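Long-range contact in lactate utilization protein C (Deinococcus radiodurans, PDB 2G40), which may function in L-lactate utilization and forms a homodimer: residues A69-I83 with V212-G224. Sequence-based numbering, arbitrary orientation.
Sequences AAYTHVSAAELPGAI and VHGPRRLQVIVVG
Tyr-71 carries its CG anti to the backbone N (chi1 -178°), which swings the ring toward Val-222. Val-222 sets CG1 anti to its own N and CG2 beside that N, and Tyr-71 CE2 lies 3.4 Å from Val-222 CG2. The other methyl, Val-222 CG1, sits over one face of the His-73 imidazole, in a CH-pi contact offset toward the ring rim. His-73 NE2 donates to Gly-224 O at 2.7 Å, nearly in the ring plane. This bond ties the ring to the C-terminal carboxylate, whose charge would probably strengthen it. With alanine in place of Tyr-71 the ring is lost, and a gap would probably open beside Val-222 CG2 and Val-220 CG1. Strands 70-74 and 217-223 run parallel in register, from Ala-70 beside Gln-219 to Val-74 beside Val-223. Six backbone bonds join the two segments. Val-220 O accepts from Thr-72 N and Gln-219 NE2, the amide coming from above the carbonyl plane. A water accepts from Gln-219 NE2 and donates weakly to Tyr-71 O. On the Thr-72 and Ile-221 face, Ile-221 CG2 touches Val-74 CG2 at 3.7 Å and Leu-79 CD1 at 3.6 Å. Its CD1 meets Ile-83 CG1 at 3.8 Å. After strand 70-74, Glu-78 N donates to Ser-75 OG in an ST motif. Strand 70-74 is an edge strand, within this chain, of a six-stranded parallel sheet, and strand 217-223 separates it from strand 161-167. Helix 53-66 packs on the Tyr-71 and Val-220 face and helix 79-87 on the other, over Ile-221, an alpha/beta arrangement consistent with the Rossmann-like clan of the LUD domain.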
ATOM      1  N   ALA A  69     -11.647 -13.880  -3.243  1.00 21.01           N
ATOM      2  CA  ALA A  69     -10.620 -14.533  -2.457  1.00 21.60           C
ATOM      3  C   ALA A  69     -11.144 -15.832  -1.870  1.00 20.67           C
ATOM      4  O   ALA A  69     -12.364 -16.043  -1.782  1.00 19.78           O
ATOM      5  CB  ALA A  69     -10.142 -13.626  -1.368  1.00 24.09           C
ATOM      6  N   ALA A  70     -10.221 -16.699  -1.470  1.00 18.10           N
ATOM      7  CA  ALA A  70     -10.575 -17.857  -0.669  1.00 17.96           C
ATOM      8  C   ALA A  70     -10.636 -17.441   0.789  1.00 16.23           C
ATOM      9  O   ALA A  70      -9.979 -16.492   1.203  1.00 14.89           O
ATOM     10  CB  ALA A  70      -9.604 -18.992  -0.858  1.00 19.66           C
ATOM     11  N   TYR A  71     -11.488 -18.123   1.552  1.00 16.07           N
ATOM     12  CA  TYR A  71     -11.706 -17.797   2.948  1.00 16.51           C
ATOM     13  C   TYR A  71     -11.923 -19.066   3.766  1.00 18.01           C
ATOM     14  O   TYR A  71     -12.705 -19.930   3.381  1.00 18.94           O
ATOM     15  CB  TYR A  71     -12.932 -16.889   3.097  1.00 18.48           C
ATOM     16  CG  TYR A  71     -13.228 -16.453   4.521  1.00 14.53           C
ATOM     17  CD1 TYR A  71     -13.976 -17.256   5.373  1.00 20.18           C
ATOM     18  CD2 TYR A  71     -12.814 -15.229   4.990  1.00 18.69           C
ATOM     19  CE1 TYR A  71     -14.259 -16.863   6.673  1.00 20.47           C
ATOM     20  CE2 TYR A  71     -13.094 -14.829   6.298  1.00 23.20           C
ATOM     21  CZ  TYR A  71     -13.829 -15.654   7.124  1.00 19.82           C
ATOM     22  OH  TYR A  71     -14.118 -15.246   8.410  1.00 21.10           O
ATOM     23  N   THR A  72     -11.282 -19.130   4.924  1.00 17.94           N
ATOM     24  CA  THR A  72     -11.521 -20.211   5.866  1.00 20.11           C
ATOM     25  C   THR A  72     -11.344 -19.678   7.263  1.00 17.02           C
ATOM     26  O   THR A  72     -10.540 -18.793   7.491  1.00 18.70           O
ATOM     27  CB  THR A  72     -10.588 -21.419   5.603  1.00 21.89           C
ATOM     28  OG1 THR A  72     -11.012 -22.545   6.396  1.00 23.43           O
ATOM     29  CG2 THR A  72      -9.154 -21.082   5.908  1.00 23.60           C
ATOM     30  N   HIS A  73     -12.135 -20.188   8.198  1.00 16.73           N
ATOM     31  CA  HIS A  73     -11.998 -19.823   9.596  1.00 18.66           C
ATOM     32  C   HIS A  73     -11.634 -21.113  10.332  1.00 16.92           C
ATOM     33  O   HIS A  73     -12.336 -22.102  10.226  1.00 19.23           O
ATOM     34  CB  HIS A  73     -13.295 -19.231  10.141  1.00 18.78           C
ATOM     35  CG  HIS A  73     -13.174 -18.664  11.531  1.00 17.60           C
ATOM     36  ND1 HIS A  73     -14.196 -17.962  12.126  1.00 27.40           N
ATOM     37  CD2 HIS A  73     -12.162 -18.682  12.431  1.00 27.13           C
ATOM     38  CE1 HIS A  73     -13.829 -17.590  13.339  1.00 31.03           C
ATOM     39  NE2 HIS A  73     -12.598 -18.014  13.550  1.00 25.17           N
ATOM     40  N   VAL A  74     -10.497 -21.104  11.016  1.00 18.97           N
ATOM     41  CA  VAL A  74      -9.980 -22.289  11.689  1.00 20.46           C
ATOM     42  C   VAL A  74      -9.592 -21.948  13.128  1.00 21.39           C
ATOM     43  O   VAL A  74      -9.489 -20.783  13.486  1.00 19.44           O
ATOM     44  CB  VAL A  74      -8.750 -22.878  10.912  1.00 20.66           C
ATOM     45  CG1 VAL A  74      -9.139 -23.295   9.512  1.00 22.86           C
ATOM     46  CG2 VAL A  74      -7.584 -21.884  10.892  1.00 22.80           C
ATOM     47  N   SER A  75      -9.391 -22.977  13.952  1.00 20.68           N
ATOM     48  CA  SER A  75      -8.804 -22.817  15.278  1.00 21.22           C
ATOM     49  C   SER A  75      -7.300 -22.609  15.167  1.00 20.24           C
ATOM     50  O   SER A  75      -6.700 -22.940  14.150  1.00 18.45           O
ATOM     51  CB  SER A  75      -9.044 -24.072  16.117  1.00 20.74           C
ATOM     52  OG  SER A  75      -8.342 -25.188  15.550  1.00 19.47           O
ATOM     53  N   ALA A  76      -6.686 -22.115  16.243  1.00 21.85           N
ATOM     54  CA  ALA A  76      -5.221 -21.992  16.298  1.00 22.75           C
ATOM     55  C   ALA A  76      -4.537 -23.315  15.989  1.00 22.79           C
ATOM     56  O   ALA A  76      -3.533 -23.338  15.275  1.00 23.58           O
ATOM     57  CB  ALA A  76      -4.780 -21.500  17.647  1.00 24.46           C
ATOM     58  N   ALA A  77      -5.078 -24.406  16.543  1.00 23.71           N
ATOM     59  CA  ALA A  77      -4.548 -25.751  16.336  1.00 23.00           C
ATOM     60  C   ALA A  77      -4.595 -26.169  14.874  1.00 22.87           C
ATOM     61  O   ALA A  77      -3.723 -26.894  14.399  1.00 25.32           O
ATOM     62  CB  ALA A  77      -5.326 -26.764  17.174  1.00 23.50           C
ATOM     63  N   GLU A  78      -5.634 -25.726  14.183  1.00 21.30           N
ATOM     64  CA  GLU A  78      -5.832 -26.042  12.776  1.00 23.13           C
ATOM     65  C   GLU A  78      -5.009 -25.153  11.843  1.00 19.76           C
ATOM     66  O   GLU A  78      -4.860 -25.468  10.664  1.00 21.02           O
ATOM     67  CB  GLU A  78      -7.319 -25.905  12.440  1.00 23.01           C
ATOM     68  CG  GLU A  78      -8.191 -26.985  13.081  1.00 27.24           C
ATOM     69  CD  GLU A  78      -9.692 -26.691  12.985  1.00 29.67           C
ATOM     70  OE1 GLU A  78     -10.107 -25.505  12.919  1.00 30.20           O
ATOM     71  OE2 GLU A  78     -10.467 -27.667  13.000  1.00 41.40           O
ATOM     72  N   LEU A  79      -4.485 -24.043  12.356  1.00 19.43           N
ATOM     73  CA  LEU A  79      -3.849 -23.048  11.498  1.00 18.36           C
ATOM     74  C   LEU A  79      -2.717 -23.594  10.621  1.00 17.62           C
ATOM     75  O   LEU A  79      -2.761 -23.412   9.416  1.00 19.59           O
ATOM     76  CB  LEU A  79      -3.387 -21.828  12.292  1.00 19.96           C
ATOM     77  CG  LEU A  79      -2.644 -20.735  11.506  1.00 18.65           C
ATOM     78  CD1 LEU A  79      -3.500 -20.134  10.390  1.00 22.52           C
ATOM     79  CD2 LEU A  79      -2.215 -19.660  12.441  1.00 19.64           C
ATOM     80  N   PRO A  80      -1.703 -24.251  11.213  1.00 19.59           N
ATOM     81  CA  PRO A  80      -0.619 -24.739  10.352  1.00 20.30           C
ATOM     82  C   PRO A  80      -1.115 -25.619   9.212  1.00 18.95           C
ATOM     83  O   PRO A  80      -0.678 -25.444   8.085  1.00 18.37           O
ATOM     84  CB  PRO A  80       0.307 -25.505  11.298  1.00 19.62           C
ATOM     85  CG  PRO A  80      -0.357 -25.525  12.613  1.00 19.73           C
ATOM     86  CD  PRO A  80      -1.455 -24.517  12.634  1.00 20.27           C
ATOM     87  N   GLY A  81      -2.050 -26.510   9.505  1.00 19.77           N
ATOM     88  CA  GLY A  81      -2.673 -27.346   8.486  1.00 20.68           C
ATOM     89  C   GLY A  81      -3.412 -26.567   7.414  1.00 20.66           C
ATOM     90  O   GLY A  81      -3.313 -26.891   6.225  1.00 21.11           O
ATOM     91  N   ALA A  82      -4.144 -25.534   7.831  1.00 18.62           N
ATOM     92  CA  ALA A  82      -4.880 -24.657   6.909  1.00 19.66           C
ATOM     93  C   ALA A  82      -3.934 -23.972   5.931  1.00 18.25           C
ATOM     94  O   ALA A  82      -4.228 -23.858   4.737  1.00 20.95           O
ATOM     95  CB  ALA A  82      -5.677 -23.604   7.676  1.00 17.92           C
ATOM     96  N   ILE A  83      -2.811 -23.493   6.452  1.00 17.36           N
ATOM     97  CA  ILE A  83      -1.815 -22.825   5.613  1.00 19.24           C
ATOM     98  C   ILE A  83      -1.231 -23.831   4.654  1.00 19.19           C
ATOM     99  O   ILE A  83      -1.129 -23.574   3.450  1.00 19.69           O
ATOM    100  CB  ILE A  83      -0.684 -22.199   6.447  1.00 19.48           C
ATOM    101  CG1 ILE A  83      -1.237 -21.095   7.354  1.00 20.78           C
ATOM    102  CG2 ILE A  83       0.386 -21.622   5.531  1.00 20.32           C
ATOM    103  CD1 ILE A  83      -0.281 -20.606   8.396  1.00 16.57           C
ATOM    104  N   VAL A 212       0.241  -8.248 -12.348  1.00 23.47           N
ATOM    105  CA  VAL A 212       0.507  -6.850 -12.735  1.00 22.40           C
ATOM    106  C   VAL A 212       0.064  -5.878 -11.643  1.00 19.06           C
ATOM    107  O   VAL A 212       0.802  -4.971 -11.291  1.00 18.43           O
ATOM    108  CB  VAL A 212      -0.249  -6.487 -14.040  1.00 24.59           C
ATOM    109  CG1 VAL A 212      -0.255  -4.982 -14.315  1.00 26.99           C
ATOM    110  CG2 VAL A 212       0.340  -7.214 -15.229  1.00 25.83           C
ATOM    111  N   HIS A 213      -1.145  -6.084 -11.131  1.00 18.26           N
ATOM    112  CA  HIS A 213      -1.766  -5.202 -10.137  1.00 19.65           C
ATOM    113  C   HIS A 213      -1.516  -5.645  -8.724  1.00 21.01           C
ATOM    114  O   HIS A 213      -1.872  -4.944  -7.788  1.00 23.13           O
ATOM    115  CB  HIS A 213      -3.277  -5.103 -10.369  1.00 18.46           C
ATOM    116  CG  HIS A 213      -3.608  -4.454 -11.669  1.00 24.37           C
ATOM    117  ND1 HIS A 213      -3.317  -3.132 -11.924  1.00 31.05           N
ATOM    118  CD2 HIS A 213      -4.128  -4.955 -12.812  1.00 33.51           C
ATOM    119  CE1 HIS A 213      -3.669  -2.838 -13.163  1.00 26.22           C
ATOM    120  NE2 HIS A 213      -4.167  -3.926 -13.722  1.00 31.47           N
ATOM    121  N   GLY A 214      -0.896  -6.805  -8.564  1.00 18.97           N
ATOM    122  CA  GLY A 214      -0.781  -7.428  -7.258  1.00 17.70           C
ATOM    123  C   GLY A 214      -1.128  -8.901  -7.394  1.00 18.13           C
ATOM    124  O   GLY A 214      -1.375  -9.377  -8.517  1.00 17.06           O
ATOM    125  N   PRO A 215      -1.082  -9.643  -6.275  1.00 17.17           N
ATOM    126  CA  PRO A 215      -1.411 -11.064  -6.226  1.00 17.78           C
ATOM    127  C   PRO A 215      -2.766 -11.326  -6.830  1.00 17.81           C
ATOM    128  O   PRO A 215      -3.744 -10.684  -6.450  1.00 21.35           O
ATOM    129  CB  PRO A 215      -1.410 -11.355  -4.714  1.00 17.12           C
ATOM    130  CG  PRO A 215      -0.404 -10.417  -4.193  1.00 19.46           C
ATOM    131  CD  PRO A 215      -0.634  -9.159  -4.958  1.00 19.25           C
ATOM    132  N   ARG A 216      -2.837 -12.277  -7.759  1.00 17.60           N
ATOM    133  CA  ARG A 216      -4.090 -12.620  -8.410  1.00 18.27           C
ATOM    134  C   ARG A 216      -4.892 -13.615  -7.587  1.00 17.92           C
ATOM    135  O   ARG A 216      -6.073 -13.852  -7.862  1.00 18.36           O
ATOM    136  CB  ARG A 216      -3.824 -13.153  -9.813  1.00 17.21           C
ATOM    137  CG  ARG A 216      -3.380 -12.046 -10.757  1.00 15.99           C
ATOM    138  CD  ARG A 216      -2.975 -12.547 -12.099  1.00 16.43           C
ATOM    139  NE  ARG A 216      -1.872 -13.504 -12.036  1.00 17.39           N
ATOM    140  CZ  ARG A 216      -1.306 -14.064 -13.102  1.00 14.57           C
ATOM    141  NH1 ARG A 216      -1.708 -13.759 -14.318  1.00 15.01           N
ATOM    142  NH2 ARG A 216      -0.317 -14.938 -12.947  1.00 16.58           N
ATOM    143  N   ARG A 217      -4.248 -14.157  -6.555  1.00 18.54           N
ATOM    144  CA  ARG A 217      -4.843 -15.124  -5.668  1.00 19.08           C
ATOM    145  C   ARG A 217      -4.636 -14.704  -4.231  1.00 16.79           C
ATOM    146  O   ARG A 217      -3.528 -14.335  -3.820  1.00 15.38           O
ATOM    147  CB  ARG A 217      -4.241 -16.500  -5.908  1.00 18.92           C
ATOM    148  CG  ARG A 217      -4.475 -17.018  -7.332  1.00 24.59           C
ATOM    149  CD  ARG A 217      -3.586 -18.219  -7.627  1.00 26.99           C
ATOM    150  NE  ARG A 217      -3.872 -19.285  -6.667  1.00 37.40           N
ATOM    151  CZ  ARG A 217      -2.968 -20.091  -6.111  1.00 31.88           C
ATOM    152  NH1 ARG A 217      -1.676 -19.973  -6.390  1.00 29.60           N
ATOM    153  NH2 ARG A 217      -3.369 -21.018  -5.252  1.00 33.82           N
ATOM    154  N   LEU A 218      -5.722 -14.707  -3.479  1.00 16.79           N
ATOM    155  CA  LEU A 218      -5.666 -14.397  -2.067  1.00 15.63           C
ATOM    156  C   LEU A 218      -6.423 -15.447  -1.296  1.00 16.04           C
ATOM    157  O   LEU A 218      -7.562 -15.806  -1.653  1.00 16.57           O
ATOM    158  CB  LEU A 218      -6.241 -13.004  -1.774  1.00 16.87           C
ATOM    159  CG  LEU A 218      -6.504 -12.687  -0.288  1.00 16.97           C
ATOM    160  CD1 LEU A 218      -5.220 -12.645   0.521  1.00 20.94           C
ATOM    161  CD2 LEU A 218      -7.313 -11.382  -0.215  1.00 18.11           C
ATOM    162  N   GLN A 219      -5.750 -15.982  -0.283  1.00 15.04           N
ATOM    163  CA  GLN A 219      -6.376 -16.866   0.699  1.00 15.09           C
ATOM    164  C   GLN A 219      -6.372 -16.139   2.021  1.00 16.61           C
ATOM    165  O   GLN A 219      -5.324 -15.791   2.535  1.00 17.89           O
ATOM    166  CB  GLN A 219      -5.599 -18.164   0.843  1.00 14.83           C
ATOM    167  CG  GLN A 219      -6.011 -19.044   2.027  1.00 18.98           C
ATOM    168  CD  GLN A 219      -7.254 -19.848   1.743  1.00 16.71           C
ATOM    169  OE1 GLN A 219      -7.265 -20.662   0.836  1.00 19.53           O
ATOM    170  NE2 GLN A 219      -8.308 -19.630   2.529  1.00 16.29           N
ATOM    171  N   VAL A 220      -7.549 -15.947   2.579  1.00 16.59           N
ATOM    172  CA  VAL A 220      -7.696 -15.404   3.906  1.00 15.50           C
ATOM    173  C   VAL A 220      -7.971 -16.559   4.854  1.00 17.99           C
ATOM    174  O   VAL A 220      -8.835 -17.406   4.612  1.00 16.49           O
ATOM    175  CB  VAL A 220      -8.862 -14.373   3.991  1.00 17.79           C
ATOM    176  CG1 VAL A 220      -9.099 -13.947   5.433  1.00 16.13           C
ATOM    177  CG2 VAL A 220      -8.602 -13.173   3.078  1.00 18.21           C
ATOM    178  N   ILE A 221      -7.204 -16.584   5.937  1.00 17.57           N
ATOM    179  CA  ILE A 221      -7.361 -17.560   6.982  1.00 17.85           C
ATOM    180  C   ILE A 221      -7.646 -16.787   8.248  1.00 17.82           C
ATOM    181  O   ILE A 221      -6.779 -16.116   8.794  1.00 16.17           O
ATOM    182  CB  ILE A 221      -6.114 -18.465   7.158  1.00 16.57           C
ATOM    183  CG1 ILE A 221      -5.788 -19.174   5.846  1.00 20.81           C
ATOM    184  CG2 ILE A 221      -6.340 -19.486   8.306  1.00 17.66           C
ATOM    185  CD1 ILE A 221      -4.623 -20.142   5.945  1.00 18.57           C
ATOM    186  N   VAL A 222      -8.897 -16.854   8.699  1.00 16.15           N
ATOM    187  CA  VAL A 222      -9.233 -16.314  10.015  1.00 15.94           C
ATOM    188  C   VAL A 222      -8.964 -17.366  11.060  1.00 18.07           C
ATOM    189  O   VAL A 222      -9.285 -18.528  10.871  1.00 17.44           O
ATOM    190  CB  VAL A 222     -10.686 -15.845  10.080  1.00 17.50           C
ATOM    191  CG1 VAL A 222     -11.005 -15.230  11.472  1.00 20.70           C
ATOM    192  CG2 VAL A 222     -10.940 -14.888   8.974  1.00 16.78           C
ATOM    193  N   VAL A 223      -8.347 -16.959  12.169  1.00 19.41           N
ATOM    194  CA  VAL A 223      -8.006 -17.905  13.192  1.00 20.61           C
ATOM    195  C   VAL A 223      -8.567 -17.470  14.543  1.00 20.38           C
ATOM    196  O   VAL A 223      -8.459 -16.302  14.918  1.00 19.25           O
ATOM    197  CB  VAL A 223      -6.468 -18.204  13.248  1.00 20.48           C
ATOM    198  CG1 VAL A 223      -5.634 -16.969  13.272  1.00 24.72           C
ATOM    199  CG2 VAL A 223      -6.145 -19.129  14.425  1.00 24.18           C
ATOM    200  N   GLY A 224      -9.211 -18.413  15.223  1.00 23.58           N
ATOM    201  CA  GLY A 224      -9.503 -18.266  16.657  1.00 28.59           C
ATOM    202  C   GLY A 224     -10.945 -17.919  16.980  1.00 32.90           C
ATOM    203  O   GLY A 224     -11.792 -17.767  16.093  1.00 37.36           O
ATOM    204  OXT GLY A 224     -11.299 -17.774  18.161  1.00 34.30           O
TER
HETATM  205  O   HOH W   1     -10.516 -21.526   1.887  1.00 21.62           O